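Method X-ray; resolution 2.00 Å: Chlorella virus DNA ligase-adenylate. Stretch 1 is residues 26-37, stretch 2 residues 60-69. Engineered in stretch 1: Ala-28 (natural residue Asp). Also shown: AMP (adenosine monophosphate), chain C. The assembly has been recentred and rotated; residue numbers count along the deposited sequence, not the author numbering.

Stretch 1, residues 26-37: KIAGIRSVKQTQ
Stretch 2 60-69: PEGSDGEISI

Antiparallel pairing of strand 30-34 with strand 63-68 in the Chlorella virus DNA ligase-adenylate; the strand axes approach to 4.5 Å, their N-to-C directions 139° apart, and the two stretches bury 828 Å² between them. Lys-26, extended through chi3 (t, t, t) and then m, carries the adenylate: its NZ lies 1.5 Å from AMP P, a covalent bond. Ile-27 (phi/psi -91/135, rotamer m, t) donates from N to AMP N7 at 3.0 Å and points toward stretch 2, its CG2 3.9 Å from Glu-66 CB. Ala-28, an engineered residue (Asp in nature), points away. Gly-29 (-165/-159) brings its CA to 3.5 Å from Ile-67 O; an ideal CB here would clash with that oxygen at 2.5 Å. Water 1 links Gly-29 O (3.1 Å) to Glu-66 OE1 (2.6 Å).

The ladder starts at Ile-30 (-107/111; m, m), a hydrogen-bonded pair with Ile-67 (-93/142; m, t): Ile-30 N to Ile-67 O is 2.9 Å and Ile-67 N to Ile-30 O 2.7 Å, both nearly straight, and Ile-30 CB lies 4.3 Å from Ile-67 CB. Arg-31 (-61/128; t, p, t, chi4 -80°) forms a non-hydrogen-bonded pair with Glu-66 (-129/131; m, m, chi3 161°), CA to CA 4.6 Å. Its guanidinium instead reaches two pairs along to Asp-64 (-129/140; t, chi2 2°), on the same face, in a two-pronged salt bridge: Arg-31 NE to Asp-64 OD1 and Arg-31 NH2 to Asp-64 OD2 are each 2.8 Å and almost linear, so the carboxylate meets the guanidinium edge. Glu-66 OE1 approaches AMP C1' at 3.2 Å.

Ser-32 (-144/131; t) pairs with Gly-65 (177/-164): Ser-32 N to Gly-65 O is 2.9 Å, whereas the return bond, Gly-65 N to Ser-32 O at 3.0 Å, is weak, bent to 132°. Ser-32 CB packs 3.5 Å from Ile-67 CD1 on the Ile-30 face. Val-33 (-118/140; t) sits opposite Asp-64, CA to CA 4.5 Å, on the Arg-31 face; its CA lies 3.2 Å from Ser-63 O. Lys-34 (-89/106; t, p, t, m) binds through N to Ser-63 O and through O to Gly-62 N, both 2.8 Å, joining the strand to the type II turn Pro-60 to Ser-63. Gly-62 (98/3) has backbone angles that call for glycine, and Ser-63 OG donates to Pro-60 O at 2.9 Å. Beyond Gln-35 (-144/89), Thr-36 (80/-46; m) donates from N to Glu-61 OE1 at 2.8 Å, the Glu-61 side chain (t, p, chi3 7°) curling back although its CB points away.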

# COMPACT_ATOMS: atom_id res chain seq x y z
N LYS A 26 -1.26 3.41 -1.37
CA LYS A 26 -0.46 4.32 -0.56
C LYS A 26 0.29 3.45 0.48
O LYS A 26 -0.31 2.88 1.38
CB LYS A 26 -1.35 5.36 0.12
CG LYS A 26 -0.64 6.55 0.77
CD LYS A 26 -1.68 7.54 1.29
CE LYS A 26 -1.10 8.89 1.73
NZ LYS A 26 -0.16 8.82 2.89
N ILE A 27 1.60 3.32 0.28
CA ILE A 27 2.43 2.53 1.18
C ILE A 27 3.03 3.34 2.34
O ILE A 27 3.53 4.48 2.17
CB ILE A 27 3.59 1.83 0.39
CG1 ILE A 27 3.01 0.95 -0.72
CG2 ILE A 27 4.49 1.01 1.31
CD1 ILE A 27 3.92 0.84 -1.90
N ALA A 28 2.96 2.74 3.53
CA ALA A 28 3.52 3.31 4.74
C ALA A 28 4.91 2.68 4.78
O ALA A 28 5.06 1.50 5.11
CB ALA A 28 2.70 2.89 5.96
N GLY A 29 5.92 3.42 4.36
CA GLY A 29 7.25 2.86 4.37
C GLY A 29 8.35 3.89 4.21
O GLY A 29 8.15 5.08 4.47
N ILE A 30 9.52 3.42 3.79
CA ILE A 30 10.66 4.30 3.60
C ILE A 30 10.90 4.49 2.11
O ILE A 30 11.19 3.53 1.38
CB ILE A 30 11.94 3.70 4.28
CG1 ILE A 30 11.66 3.40 5.76
CG2 ILE A 30 13.14 4.68 4.16
CD1 ILE A 30 11.25 4.66 6.60
N ARG A 31 10.64 5.73 1.66
CA ARG A 31 10.84 6.14 0.27
C ARG A 31 12.34 5.96 -0.07
O ARG A 31 13.23 6.42 0.67
CB ARG A 31 10.46 7.62 0.09
CG ARG A 31 10.56 8.13 -1.33
CD ARG A 31 9.57 7.38 -2.22
NE ARG A 31 9.51 7.92 -3.59
CZ ARG A 31 8.83 9.01 -3.93
NH1 ARG A 31 8.15 9.68 -3.01
NH2 ARG A 31 8.83 9.43 -5.20
N SER A 32 12.60 5.25 -1.16
CA SER A 32 13.96 4.98 -1.58
C SER A 32 14.14 4.98 -3.10
O SER A 32 13.37 4.36 -3.84
CB SER A 32 14.45 3.64 -1.01
OG SER A 32 15.85 3.66 -0.81
N VAL A 33 15.15 5.71 -3.54
CA VAL A 33 15.45 5.81 -4.94
C VAL A 33 16.85 5.26 -5.20
O VAL A 33 17.77 5.47 -4.41
CB VAL A 33 15.40 7.26 -5.43
CG1 VAL A 33 15.81 7.35 -6.90
CG2 VAL A 33 14.00 7.83 -5.23
N LYS A 34 16.98 4.54 -6.30
CA LYS A 34 18.25 3.97 -6.73
C LYS A 34 18.99 4.96 -7.62
O LYS A 34 18.60 5.23 -8.76
CB LYS A 34 18.01 2.66 -7.50
CG LYS A 34 19.20 2.15 -8.27
CD LYS A 34 20.40 1.98 -7.39
CE LYS A 34 21.61 1.63 -8.23
NZ LYS A 34 21.42 0.40 -9.05
N GLN A 35 20.03 5.55 -7.05
CA GLN A 35 20.87 6.49 -7.76
C GLN A 35 22.29 6.25 -7.27
O GLN A 35 22.70 6.83 -6.25
CB GLN A 35 20.41 7.92 -7.51
CG GLN A 35 21.08 8.92 -8.43
CD GLN A 35 20.14 10.02 -8.85
OE1 GLN A 35 20.06 11.05 -8.20
NE2 GLN A 35 19.42 9.80 -9.93
N THR A 36 22.98 5.33 -7.95
CA THR A 36 24.35 4.89 -7.67
C THR A 36 24.26 3.89 -6.52
O THR A 36 24.86 2.81 -6.57
CB THR A 36 25.29 6.08 -7.33
OG1 THR A 36 25.05 7.16 -8.25
CG2 THR A 36 26.76 5.66 -7.44
N GLN A 37 23.50 4.25 -5.50
CA GLN A 37 23.21 3.43 -4.33
C GLN A 37 21.80 3.81 -3.86
O GLN A 37 21.19 4.72 -4.42
CB GLN A 37 24.22 3.69 -3.22
CG GLN A 37 24.21 5.10 -2.67
CD GLN A 37 25.19 5.29 -1.53
OE1 GLN A 37 25.68 6.40 -1.30
NE2 GLN A 37 25.48 4.21 -0.79
N PRO A 60 17.68 -1.44 -11.17
CA PRO A 60 18.36 -0.67 -12.21
C PRO A 60 18.40 0.77 -11.76
O PRO A 60 17.57 1.21 -10.97
CB PRO A 60 17.44 -0.86 -13.42
CG PRO A 60 16.11 -0.98 -12.80
CD PRO A 60 16.38 -1.93 -11.66
N GLU A 61 19.42 1.49 -12.23
CA GLU A 61 19.60 2.90 -11.91
C GLU A 61 18.31 3.67 -12.28
O GLU A 61 17.74 3.45 -13.35
CB GLU A 61 20.81 3.41 -12.72
CG GLU A 61 21.05 4.90 -12.64
CD GLU A 61 21.61 5.37 -11.32
OE1 GLU A 61 21.95 4.52 -10.46
OE2 GLU A 61 21.73 6.61 -11.14
N GLY A 62 17.84 4.54 -11.39
CA GLY A 62 16.63 5.29 -11.67
C GLY A 62 15.35 4.72 -11.07
O GLY A 62 14.25 5.24 -11.29
N SER A 63 15.50 3.64 -10.30
CA SER A 63 14.36 3.02 -9.63
C SER A 63 13.83 3.87 -8.48
O SER A 63 14.60 4.47 -7.72
CB SER A 63 14.75 1.66 -9.08
OG SER A 63 14.85 0.74 -10.14
N ASP A 64 12.50 3.91 -8.36
CA ASP A 64 11.83 4.65 -7.30
C ASP A 64 10.83 3.71 -6.60
O ASP A 64 10.16 2.90 -7.26
CB ASP A 64 11.15 5.89 -7.86
CG ASP A 64 10.76 6.87 -6.77
OD1 ASP A 64 11.06 6.60 -5.58
OD2 ASP A 64 10.15 7.90 -7.13
N GLY A 65 10.74 3.81 -5.28
CA GLY A 65 9.84 2.94 -4.54
C GLY A 65 9.85 3.07 -3.03
O GLY A 65 10.32 4.07 -2.47
N GLU A 66 9.30 2.06 -2.37
CA GLU A 66 9.17 2.05 -0.91
C GLU A 66 9.69 0.77 -0.27
O GLU A 66 9.33 -0.35 -0.66
CB GLU A 66 7.69 2.18 -0.51
CG GLU A 66 7.01 3.52 -0.83
CD GLU A 66 7.20 4.56 0.24
OE1 GLU A 66 7.01 5.74 -0.06
OE2 GLU A 66 7.52 4.21 1.39
N ILE A 67 10.51 0.96 0.75
CA ILE A 67 11.04 -0.18 1.49
C ILE A 67 10.08 -0.39 2.67
O ILE A 67 9.57 0.57 3.24
CB ILE A 67 12.47 0.10 2.06
CG1 ILE A 67 13.41 0.57 0.94
CG2 ILE A 67 13.03 -1.16 2.78
CD1 ILE A 67 14.75 1.11 1.45
N SER A 68 9.82 -1.65 3.00
CA SER A 68 8.95 -1.99 4.11
C SER A 68 9.09 -3.44 4.49
O SER A 68 9.35 -4.28 3.64
CB SER A 68 7.49 -1.72 3.75
OG SER A 68 7.13 -2.46 2.61
N ILE A 69 8.98 -3.70 5.79
CA ILE A 69 9.02 -5.06 6.33
C ILE A 69 7.54 -5.44 6.42
O ILE A 69 6.80 -4.92 7.27
CB ILE A 69 9.68 -5.10 7.71
CG1 ILE A 69 11.08 -4.49 7.63
CG2 ILE A 69 9.77 -6.53 8.20
CD1 ILE A 69 11.83 -4.46 8.94
P AMP C . 0.80 9.89 3.22
O1P AMP C . 0.30 11.24 3.45
O3P AMP C . 1.69 9.72 4.53
O5' AMP C . 1.84 9.90 2.13
C5' AMP C . 2.63 8.65 1.83
C4' AMP C . 4.02 8.94 1.29
O4' AMP C . 4.47 7.73 0.68
C3' AMP C . 4.04 10.03 0.20
O3' AMP C . 5.18 10.90 0.26
C2' AMP C . 4.13 9.27 -1.08
O2' AMP C . 4.86 10.02 -2.05
C1' AMP C . 4.74 7.92 -0.69
N9 AMP C . 4.13 6.84 -1.43
C8 AMP C . 3.63 5.69 -0.86
N7 AMP C . 3.14 4.90 -1.77
C5 AMP C . 3.31 5.52 -3.00
C6 AMP C . 3.00 5.16 -4.32
N6 AMP C . 2.38 4.00 -4.63
N1 AMP C . 3.33 6.04 -5.28
C2 AMP C . 3.93 7.17 -4.96
N3 AMP C . 4.29 7.64 -3.77
C4 AMP C . 3.96 6.77 -2.77
O HOH W 1 7.35 7.04 2.21